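433aa long hypothetical phosphoribosylglycinamide formyl transferase (Pyrococcus horikoshii, PDB 2DWC) belongs to the ATP-grasp family, joining a preATP-grasp domain and a PurT-type C-terminal region to an ATP-grasp domain, with adenosine-5'-diphosphate bound in the model. Local coordinates at residues B[366-371]-B[401-406]; B[242-247]-B[344-349]; B[20-25]-B[85-90]. One frame throughout, in Å; residues are numbered along the deposited sequence.

Overall arrangement
Along the chain the three contacts follow one another: contact 3 closes first, then contact 2, then contact 1. Contact 3 pairs two strands of the parallel sheet in the preATP-grasp domain. Contact 2 joins strand 241-247 of the ATP-grasp domain to strand 343-349 of the PurT-type C-terminal region, so one mixed sheet runs through both parts. Contact 1 lies wholly in the C-terminal region, where a loop meets helix 397-409. Contacts 1 and 2 have centres 12 Å apart and touch, because that helix packs on A344 and H346. Contact 3 stands apart, its centre 25 Å from that of contact 2 and 33 Å from that of contact 1.

Contact 1 of 3, residues B[366-371]-B[401-406]; sequences LSVPNA and KRKAEM
K403 holds CG anti to its backbone N (chi1 -177°), which brings CG within 3.8 Å of V368 CG1, and a bend at chi3 (-81°) carries CE alongside P369 O. From there NZ donates a hydrogen bond to P369 O at 2.8 Å, coming from above the carbonyl plane. NZ also donates to a water 2.9 Å away, and the same water accepts from N370 ND2, so two donor groups share one acceptor. Lysine suits this partly exposed place: its methylenes slide past V368 in the opposite direction, and its probably charged tip reaches a backbone oxygen and solvent. Nearly one helical turn on, M406 folds its flexible thioether at chi3 and lays CE 3.8 Å from V368 CG1. N370 takes a left-handed backbone conformation, which asparagine tolerates well, as the loop turns into strand 371-375. The small A371 lets K403 CD come to 4.3 Å from its CB. The loop follows helix 362-365, and its P369 packs on P327 of the second subunit. Around this loop-helix junction, K403 and A404 of helix 397-409 rest on A392 of strand 386-393, while V368 and A371 reach V407 of the same helix.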
loop_
_atom_site.group_PDB
_atom_site.type_symbol
_atom_site.label_atom_id
_atom_site.label_comp_id
_atom_site.label_asym_id
_atom_site.label_seq_id
_atom_site.Cartn_x
_atom_site.Cartn_y
_atom_site.Cartn_z
ATOM N N LEU B 366 -15.521 2.749 -10.374
ATOM C CA LEU B 366 -14.505 3.598 -9.745
ATOM C C LEU B 366 -14.954 5.041 -9.522
ATOM O O LEU B 366 -14.166 5.894 -9.134
ATOM C CB LEU B 366 -13.170 3.523 -10.528
ATOM C CG LEU B 366 -12.633 2.075 -10.634
ATOM C CD1 LEU B 366 -11.207 2.134 -11.241
ATOM C CD2 LEU B 366 -12.544 1.390 -9.258
ATOM N N SER B 367 -16.232 5.309 -9.790
ATOM C CA SER B 367 -16.798 6.649 -9.551
ATOM C C SER B 367 -17.523 6.646 -8.188
ATOM O O SER B 367 -17.933 7.696 -7.668
ATOM C CB SER B 367 -17.784 7.023 -10.685
ATOM O OG SER B 367 -17.113 7.447 -11.860
ATOM N N VAL B 368 -17.699 5.464 -7.616
ATOM C CA VAL B 368 -18.338 5.329 -6.291
ATOM C C VAL B 368 -17.396 5.870 -5.215
ATOM O O VAL B 368 -16.236 5.405 -5.052
ATOM C CB VAL B 368 -18.679 3.848 -6.006
ATOM C CG1 VAL B 368 -19.279 3.689 -4.580
ATOM C CG2 VAL B 368 -19.637 3.320 -7.095
ATOM N N PRO B 369 -17.846 6.863 -4.446
ATOM C CA PRO B 369 -16.968 7.421 -3.403
ATOM C C PRO B 369 -16.739 6.482 -2.226
ATOM O O PRO B 369 -17.592 5.617 -1.915
ATOM C CB PRO B 369 -17.690 8.719 -2.980
ATOM C CG PRO B 369 -19.115 8.425 -3.263
ATOM C CD PRO B 369 -19.103 7.642 -4.572
ATOM N N ASN B 370 -15.565 6.639 -1.612
ATOM C CA ASN B 370 -15.173 5.853 -0.435
ATOM C C ASN B 370 -15.084 4.364 -0.732
ATOM O O ASN B 370 -15.475 3.532 0.081
ATOM C CB ASN B 370 -16.174 6.057 0.715
ATOM C CG ASN B 370 -16.342 7.535 1.088
ATOM O OD1 ASN B 370 -15.430 8.334 0.933
ATOM N ND2 ASN B 370 -17.515 7.888 1.611
ATOM N N ALA B 371 -14.630 4.034 -1.934
ATOM C CA ALA B 371 -14.414 2.639 -2.280
ATOM C C ALA B 371 -13.347 2.602 -3.359
ATOM O O ALA B 371 -12.993 3.622 -3.951
ATOM C CB ALA B 371 -15.672 2.032 -2.830
ATOM N N LYS B 401 -20.504 -2.365 3.887
ATOM C CA LYS B 401 -20.833 -3.700 3.362
ATOM C C LYS B 401 -21.643 -3.602 2.069
ATOM O O LYS B 401 -21.331 -4.257 1.060
ATOM C CB LYS B 401 -21.660 -4.525 4.381
ATOM C CG LYS B 401 -20.943 -4.877 5.657
ATOM C CD LYS B 401 -21.900 -5.432 6.698
ATOM C CE LYS B 401 -22.553 -6.752 6.244
ATOM N NZ LYS B 401 -23.480 -7.266 7.311
ATOM N N ARG B 402 -22.700 -2.782 2.083
ATOM C CA ARG B 402 -23.525 -2.661 0.885
ATOM C C ARG B 402 -22.751 -2.021 -0.245
ATOM O O ARG B 402 -22.897 -2.416 -1.402
ATOM C CB ARG B 402 -24.807 -1.848 1.165
ATOM C CG ARG B 402 -25.917 -2.664 1.830
ATOM C CD ARG B 402 -27.234 -1.842 1.953
ATOM N NE ARG B 402 -27.028 -0.560 2.645
ATOM C CZ ARG B 402 -27.177 -0.363 3.956
ATOM N NH1 ARG B 402 -27.550 -1.359 4.760
ATOM N NH2 ARG B 402 -26.929 0.832 4.469
ATOM N N LYS B 403 -21.911 -1.040 0.069
ATOM C CA LYS B 403 -21.147 -0.394 -0.983
ATOM C C LYS B 403 -20.098 -1.297 -1.662
ATOM O O LYS B 403 -19.964 -1.261 -2.906
ATOM C CB LYS B 403 -20.478 0.828 -0.426
ATOM C CG LYS B 403 -19.722 1.623 -1.428
ATOM C CD LYS B 403 -19.317 2.937 -0.800
ATOM C CE LYS B 403 -20.473 3.939 -0.827
ATOM N NZ LYS B 403 -20.010 5.299 -0.443
ATOM N N ALA B 404 -19.362 -2.077 -0.864
ATOM C CA ALA B 404 -18.375 -3.006 -1.435
ATOM C C ALA B 404 -19.102 -3.983 -2.351
ATOM O O ALA B 404 -18.641 -4.306 -3.438
ATOM C CB ALA B 404 -17.620 -3.782 -0.310
ATOM N N GLU B 405 -20.246 -4.487 -1.899
ATOM C CA GLU B 405 -21.021 -5.390 -2.751
ATOM C C GLU B 405 -21.449 -4.729 -4.057
ATOM O O GLU B 405 -21.338 -5.328 -5.149
ATOM C CB GLU B 405 -22.266 -5.880 -2.010
ATOM C CG GLU B 405 -23.085 -6.864 -2.800
ATOM C CD GLU B 405 -24.321 -7.290 -2.025
ATOM O OE1 GLU B 405 -24.881 -6.448 -1.285
ATOM O OE2 GLU B 405 -24.733 -8.459 -2.163
ATOM N N MET B 406 -21.955 -3.489 -3.978
ATOM C CA MET B 406 -22.386 -2.795 -5.170
ATOM C C MET B 406 -21.231 -2.574 -6.151
ATOM O O MET B 406 -21.395 -2.775 -7.344
ATOM C CB MET B 406 -23.039 -1.458 -4.782
ATOM C CG MET B 406 -23.283 -0.545 -5.959
ATOM S SD MET B 406 -24.087 1.005 -5.468
ATOM C CE MET B 406 -22.671 2.031 -4.818
HETATM O O HOH W 1 -19.038 5.198 2.329
#

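Contact 2 of 3, residues B[242-247]-B[344-349]; sequences YHASWQ and ATHVIK
Two backbone hydrogen bonds, V347 N to H243 O (2.9 Å, N-H...O 169°) and T345 N to S245 O (2.9 Å), hold these strands together as an antiparallel beta ladder within the large mixed sheet. S245 and T345 form its hydrogen-bonded pair, although the return bond from S245 N to T345 O is weak. A244 with H346 and W246 with A344 are the non-hydrogen-bonded pairs on the two sides of it.

On the face carrying S245 and T345, hydroxyls gather. T345 OG1, set by chi1 70° between its backbone N and carbonyl carbon, meets the Y242 OH in a hydrogen bond of 3.0 Å near the plane of the tyrosine ring. It also lies 2.9 Å from S245 OG, which is itself held by T299 O. Small hydroxyl residues suit this buried face because they can both give and accept, though which neighbour takes the T345 proton is left open.

The packing spreads from there. V347 puts CG1 over a face of the Y242 ring as a CH-pi contact, 4.0 Å from the ring centroid, while CG2 reaches H243 CD2. H243 ND1 bonds to Y236 OH of strand 225-238. On the other sheet face, with A244, H346, W246 and A344, the edge of H346 turns toward the H243 ring face in an offset edge-to-face pair with planes at 73°. A344 CB meets W246 CB at 3.8 Å; alanine here leaves room for A400 of helix 397-409, and the indole of W246 makes a cation-pi contact with K401. H243 O sits over one face of the H346 ring, 3.7 Å from its plane and over its centre, while H346 ND1 gives its proton in the ring plane to V347 O, 3.0 Å away.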
loop_
_atom_site.group_PDB
_atom_site.type_symbol
_atom_site.label_atom_id
_atom_site.label_comp_id
_atom_site.label_asym_id
_atom_site.label_seq_id
_atom_site.Cartn_x
_atom_site.Cartn_y
_atom_site.Cartn_z
ATOM N N TYR B 242 -15.208 -17.445 1.023
ATOM C CA TYR B 242 -15.737 -16.227 1.597
ATOM C C TYR B 242 -16.118 -15.335 0.411
ATOM O O TYR B 242 -15.541 -15.415 -0.690
ATOM C CB TYR B 242 -14.716 -15.598 2.575
ATOM C CG TYR B 242 -14.100 -14.292 2.129
ATOM C CD1 TYR B 242 -14.675 -13.061 2.472
ATOM C CD2 TYR B 242 -12.965 -14.291 1.327
ATOM C CE1 TYR B 242 -14.122 -11.867 2.018
ATOM C CE2 TYR B 242 -12.421 -13.105 0.862
ATOM C CZ TYR B 242 -13.001 -11.898 1.212
ATOM O OH TYR B 242 -12.474 -10.733 0.726
ATOM N N HIS B 243 -17.148 -14.538 0.625
ATOM C CA HIS B 243 -17.674 -13.674 -0.413
ATOM C C HIS B 243 -17.550 -12.218 0.005
ATOM O O HIS B 243 -17.356 -11.351 -0.835
ATOM C CB HIS B 243 -19.160 -14.013 -0.653
ATOM C CG HIS B 243 -19.532 -14.084 -2.104
ATOM N ND1 HIS B 243 -20.590 -13.379 -2.643
ATOM C CD2 HIS B 243 -18.949 -14.737 -3.142
ATOM C CE1 HIS B 243 -20.638 -13.587 -3.949
ATOM N NE2 HIS B 243 -19.653 -14.407 -4.276
ATOM N N ALA B 244 -17.699 -11.954 1.302
ATOM C CA ALA B 244 -17.635 -10.585 1.834
ATOM C C ALA B 244 -17.170 -10.620 3.281
ATOM O O ALA B 244 -17.432 -11.607 3.971
ATOM C CB ALA B 244 -19.042 -9.923 1.782
ATOM N N SER B 245 -16.490 -9.571 3.739
ATOM C CA SER B 245 -16.063 -9.486 5.140
ATOM C C SER B 245 -16.127 -8.036 5.551
ATOM O O SER B 245 -16.209 -7.131 4.697
ATOM C CB SER B 245 -14.636 -10.023 5.341
ATOM O OG SER B 245 -13.721 -9.222 4.589
ATOM N N TRP B 246 -16.107 -7.772 6.859
ATOM C CA TRP B 246 -16.218 -6.391 7.261
ATOM C C TRP B 246 -15.684 -6.256 8.657
ATOM O O TRP B 246 -15.585 -7.246 9.389
ATOM C CB TRP B 246 -17.713 -5.916 7.224
ATOM C CG TRP B 246 -18.669 -6.823 8.024
ATOM C CD1 TRP B 246 -19.014 -6.724 9.362
ATOM C CD2 TRP B 246 -19.317 -7.986 7.523
ATOM N NE1 TRP B 246 -19.848 -7.795 9.708
ATOM C CE2 TRP B 246 -20.039 -8.572 8.591
ATOM C CE3 TRP B 246 -19.367 -8.600 6.258
ATOM C CZ2 TRP B 246 -20.797 -9.747 8.427
ATOM C CZ3 TRP B 246 -20.123 -9.763 6.094
ATOM C CH2 TRP B 246 -20.830 -10.326 7.183
ATOM N N GLN B 247 -15.345 -5.026 9.032
ATOM C CA GLN B 247 -14.831 -4.782 10.390
ATOM C C GLN B 247 -15.423 -3.458 10.837
ATOM O O GLN B 247 -15.437 -2.511 10.081
ATOM C CB GLN B 247 -13.299 -4.665 10.386
ATOM C CG GLN B 247 -12.658 -4.748 11.793
ATOM C CD GLN B 247 -11.145 -4.535 11.755
ATOM O OE1 GLN B 247 -10.665 -3.601 11.089
ATOM N NE2 GLN B 247 -10.390 -5.359 12.498
ATOM N N ALA B 344 -15.374 -2.753 4.559
ATOM C CA ALA B 344 -15.835 -4.055 4.115
ATOM C C ALA B 344 -15.211 -4.383 2.782
ATOM O O ALA B 344 -14.727 -3.491 2.077
ATOM C CB ALA B 344 -17.377 -4.021 3.926
ATOM N N THR B 345 -15.267 -5.661 2.425
ATOM C CA THR B 345 -14.774 -6.131 1.128
ATOM C C THR B 345 -15.836 -7.007 0.492
ATOM O O THR B 345 -16.738 -7.509 1.169
ATOM C CB THR B 345 -13.522 -7.029 1.235
ATOM O OG1 THR B 345 -13.895 -8.291 1.821
ATOM C CG2 THR B 345 -12.434 -6.365 2.050
ATOM N N HIS B 346 -15.765 -7.151 -0.827
ATOM C CA HIS B 346 -16.606 -8.095 -1.530
ATOM C C HIS B 346 -15.711 -8.657 -2.646
ATOM O O HIS B 346 -15.022 -7.899 -3.344
ATOM C CB HIS B 346 -17.856 -7.434 -2.117
ATOM C CG HIS B 346 -18.874 -8.436 -2.567
ATOM N ND1 HIS B 346 -18.694 -9.227 -3.686
ATOM C CD2 HIS B 346 -20.033 -8.853 -1.991
ATOM C CE1 HIS B 346 -19.693 -10.091 -3.777
ATOM N NE2 HIS B 346 -20.515 -9.888 -2.761
ATOM N N VAL B 347 -15.679 -9.977 -2.781
ATOM C CA VAL B 347 -14.834 -10.583 -3.812
ATOM C C VAL B 347 -15.293 -10.310 -5.230
ATOM O O VAL B 347 -16.454 -9.965 -5.478
ATOM C CB VAL B 347 -14.749 -12.131 -3.611
ATOM C CG1 VAL B 347 -14.270 -12.424 -2.187
ATOM C CG2 VAL B 347 -16.124 -12.787 -3.865
ATOM N N ILE B 348 -14.330 -10.414 -6.154
ATOM C CA ILE B 348 -14.575 -10.282 -7.592
ATOM C C ILE B 348 -14.084 -11.641 -8.081
ATOM O O ILE B 348 -12.872 -11.922 -8.099
ATOM C CB ILE B 348 -13.748 -9.139 -8.207
ATOM C CG1 ILE B 348 -14.218 -7.781 -7.608
ATOM C CG2 ILE B 348 -13.949 -9.132 -9.709
ATOM C CD1 ILE B 348 -13.294 -6.604 -7.981
ATOM N N LYS B 349 -15.035 -12.513 -8.428
ATOM C CA LYS B 349 -14.684 -13.884 -8.831
ATOM C C LYS B 349 -14.973 -14.166 -10.281
ATOM O O LYS B 349 -15.944 -13.657 -10.828
ATOM C CB LYS B 349 -15.445 -14.914 -7.989
ATOM C CG LYS B 349 -15.333 -14.724 -6.494
ATOM C CD LYS B 349 -15.570 -16.039 -5.756
ATOM C CE LYS B 349 -16.784 -16.780 -6.315
ATOM N NZ LYS B 349 -16.813 -18.188 -5.813
#

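Contact 3 of 3, residues B[20-25]-B[85-90]; sequences QKILLL and AIIPEI
I87 CD1 lies against I22, 3.9 Å from CB, and forms the apolar heart of two neighbouring parallel strands in the Rossmann-like sheet of the preATP-grasp domain. I87 holds CG1 anti to its carbonyl carbon (chi1 -54°), which sends that branch back along the strand toward I22. Beside it L24 lies pointing the same way, with CD2 3.9 Å from I87 CB. A85 completes this face; its short methyl suits a place where V321 of helix 313-322 packs against it, while I34 of helix 29-40 packs on I22 and L24.

L23, L25, I86 and P88 occupy the other face. There L25 CD1 meets I86 CG2 at 3.6 Å, the two side chains crossing obliquely, and L23 reaches V46 and V48 of strand 44-49. Branched aliphatic residues suit strand 21-25, which is internal in the sheet and buried on each side. I86 and I87 of the outer strand are nevertheless buried, I87 against H317 and V321 of helix 313-322.

Four backbone bonds zip the strands in parallel register. L23 N donates to A85 O (2.9 Å), I87 N to L23 O (2.8 Å, N-H...O 175°) and L25 N to I87 O, the last from above the carbonyl plane. P88 is tolerated because its N faces away from strand 21-25 and 85-88 is the outermost strand of the sheet within the chain.

Polar groups stand at the two ends of the ladder. At its beginning K21 NZ forms a salt bridge with E81, and K21 N bonds to D84 OD1. At its far end E89 leaves the strand; its chain bends at chi2, which folds CD back, and OE2 ends 3.9 Å from L24 CD2, while E89 N donates to L25 O at 2.7 Å.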
loop_
_atom_site.group_PDB
_atom_site.type_symbol
_atom_site.label_atom_id
_atom_site.label_comp_id
_atom_site.label_asym_id
_atom_site.label_seq_id
_atom_site.Cartn_x
_atom_site.Cartn_y
_atom_site.Cartn_z
ATOM N N GLN B 20 17.478 -7.732 4.831
ATOM C CA GLN B 20 16.749 -8.798 5.518
ATOM C C GLN B 20 15.952 -9.407 4.328
ATOM O O GLN B 20 15.741 -8.731 3.324
ATOM C CB GLN B 20 15.770 -8.271 6.534
ATOM C CG GLN B 20 16.458 -8.208 7.908
ATOM C CD GLN B 20 17.501 -7.101 7.899
ATOM O OE1 GLN B 20 17.208 -6.005 7.453
ATOM N NE2 GLN B 20 18.721 -7.405 8.340
ATOM N N LYS B 21 15.488 -10.649 4.460
ATOM C CA LYS B 21 14.822 -11.301 3.317
ATOM C C LYS B 21 13.699 -12.232 3.795
ATOM O O LYS B 21 13.863 -12.969 4.781
ATOM C CB LYS B 21 15.872 -12.157 2.559
ATOM C CG LYS B 21 15.309 -12.842 1.282
ATOM C CD LYS B 21 16.360 -13.854 0.759
ATOM C CE LYS B 21 17.595 -13.103 0.291
ATOM N NZ LYS B 21 18.644 -14.063 -0.208
ATOM N N ILE B 22 12.539 -12.127 3.164
ATOM C CA ILE B 22 11.469 -13.073 3.499
ATOM C C ILE B 22 11.261 -13.991 2.312
ATOM O O ILE B 22 11.511 -13.589 1.177
ATOM C CB ILE B 22 10.135 -12.367 3.805
ATOM C CG1 ILE B 22 9.654 -11.526 2.592
ATOM C CG2 ILE B 22 10.320 -11.503 5.088
ATOM C CD1 ILE B 22 8.254 -10.888 2.858
ATOM N N LEU B 23 10.809 -15.228 2.586
ATOM C CA LEU B 23 10.565 -16.215 1.547
ATOM C C LEU B 23 9.074 -16.565 1.667
ATOM O O LEU B 23 8.650 -17.152 2.670
ATOM C CB LEU B 23 11.437 -17.476 1.786
ATOM C CG LEU B 23 11.252 -18.541 0.713
ATOM C CD1 LEU B 23 11.751 -18.048 -0.658
ATOM C CD2 LEU B 23 12.021 -19.800 1.145
ATOM N N LEU B 24 8.303 -16.146 0.664
ATOM C CA LEU B 24 6.863 -16.425 0.648
ATOM C C LEU B 24 6.596 -17.786 -0.008
ATOM O O LEU B 24 6.956 -17.972 -1.164
ATOM C CB LEU B 24 6.131 -15.337 -0.168
ATOM C CG LEU B 24 6.278 -13.934 0.453
ATOM C CD1 LEU B 24 5.635 -12.928 -0.494
ATOM C CD2 LEU B 24 5.523 -13.861 1.802
ATOM N N LEU B 25 6.039 -18.754 0.730
ATOM C CA LEU B 25 5.700 -20.058 0.117
ATOM C C LEU B 25 4.213 -19.947 -0.203
ATOM O O LEU B 25 3.341 -20.200 0.657
ATOM C CB LEU B 25 6.025 -21.203 1.070
ATOM C CG LEU B 25 7.530 -21.253 1.423
ATOM C CD1 LEU B 25 7.770 -22.564 2.277
ATOM C CD2 LEU B 25 8.479 -21.273 0.170
ATOM N N ALA B 85 12.842 -15.179 7.387
ATOM C CA ALA B 85 11.550 -15.778 7.716
ATOM C C ALA B 85 11.018 -16.509 6.524
ATOM O O ALA B 85 11.113 -15.995 5.399
ATOM C CB ALA B 85 10.526 -14.686 8.141
ATOM N N ILE B 86 10.487 -17.710 6.774
ATOM C CA ILE B 86 9.843 -18.569 5.746
ATOM C C ILE B 86 8.357 -18.455 6.104
ATOM O O ILE B 86 7.937 -18.851 7.187
ATOM C CB ILE B 86 10.337 -19.998 5.903
ATOM C CG1 ILE B 86 11.820 -20.004 5.605
ATOM C CG2 ILE B 86 9.535 -20.952 4.947
ATOM C CD1 ILE B 86 12.456 -21.404 5.794
ATOM N N ILE B 87 7.593 -17.876 5.189
ATOM C CA ILE B 87 6.181 -17.539 5.379
ATOM C C ILE B 87 5.254 -18.355 4.511
ATOM O O ILE B 87 5.048 -18.046 3.328
ATOM C CB ILE B 87 6.002 -16.027 5.070
ATOM C CG1 ILE B 87 6.986 -15.193 5.904
ATOM C CG2 ILE B 87 4.567 -15.596 5.355
ATOM C CD1 ILE B 87 6.938 -13.643 5.688
ATOM N N PRO B 88 4.706 -19.433 5.067
ATOM C CA PRO B 88 3.777 -20.286 4.306
ATOM C C PRO B 88 2.477 -19.523 4.135
ATOM O O PRO B 88 1.933 -19.020 5.112
ATOM C CB PRO B 88 3.587 -21.520 5.199
ATOM C CG PRO B 88 4.568 -21.416 6.296
ATOM C CD PRO B 88 4.925 -19.937 6.442
ATOM N N GLU B 89 1.970 -19.427 2.899
ATOM C CA GLU B 89 0.743 -18.697 2.649
ATOM C C GLU B 89 -0.424 -19.648 2.381
ATOM O O GLU B 89 -1.593 -19.247 2.394
ATOM C CB GLU B 89 0.972 -17.763 1.474
ATOM C CG GLU B 89 2.106 -16.792 1.763
ATOM C CD GLU B 89 1.645 -15.667 2.672
ATOM O OE1 GLU B 89 1.192 -15.919 3.836
ATOM O OE2 GLU B 89 1.724 -14.520 2.208
ATOM N N ILE B 90 -0.096 -20.913 2.188
ATOM C CA ILE B 90 -1.096 -21.941 1.965
ATOM C C ILE B 90 -0.807 -23.173 2.796
ATOM O O ILE B 90 0.257 -23.292 3.397
ATOM C CB ILE B 90 -1.138 -22.329 0.497
ATOM C CG1 ILE B 90 0.243 -22.778 0.013
ATOM C CG2 ILE B 90 -1.588 -21.134 -0.289
ATOM C CD1 ILE B 90 0.206 -23.474 -1.341
#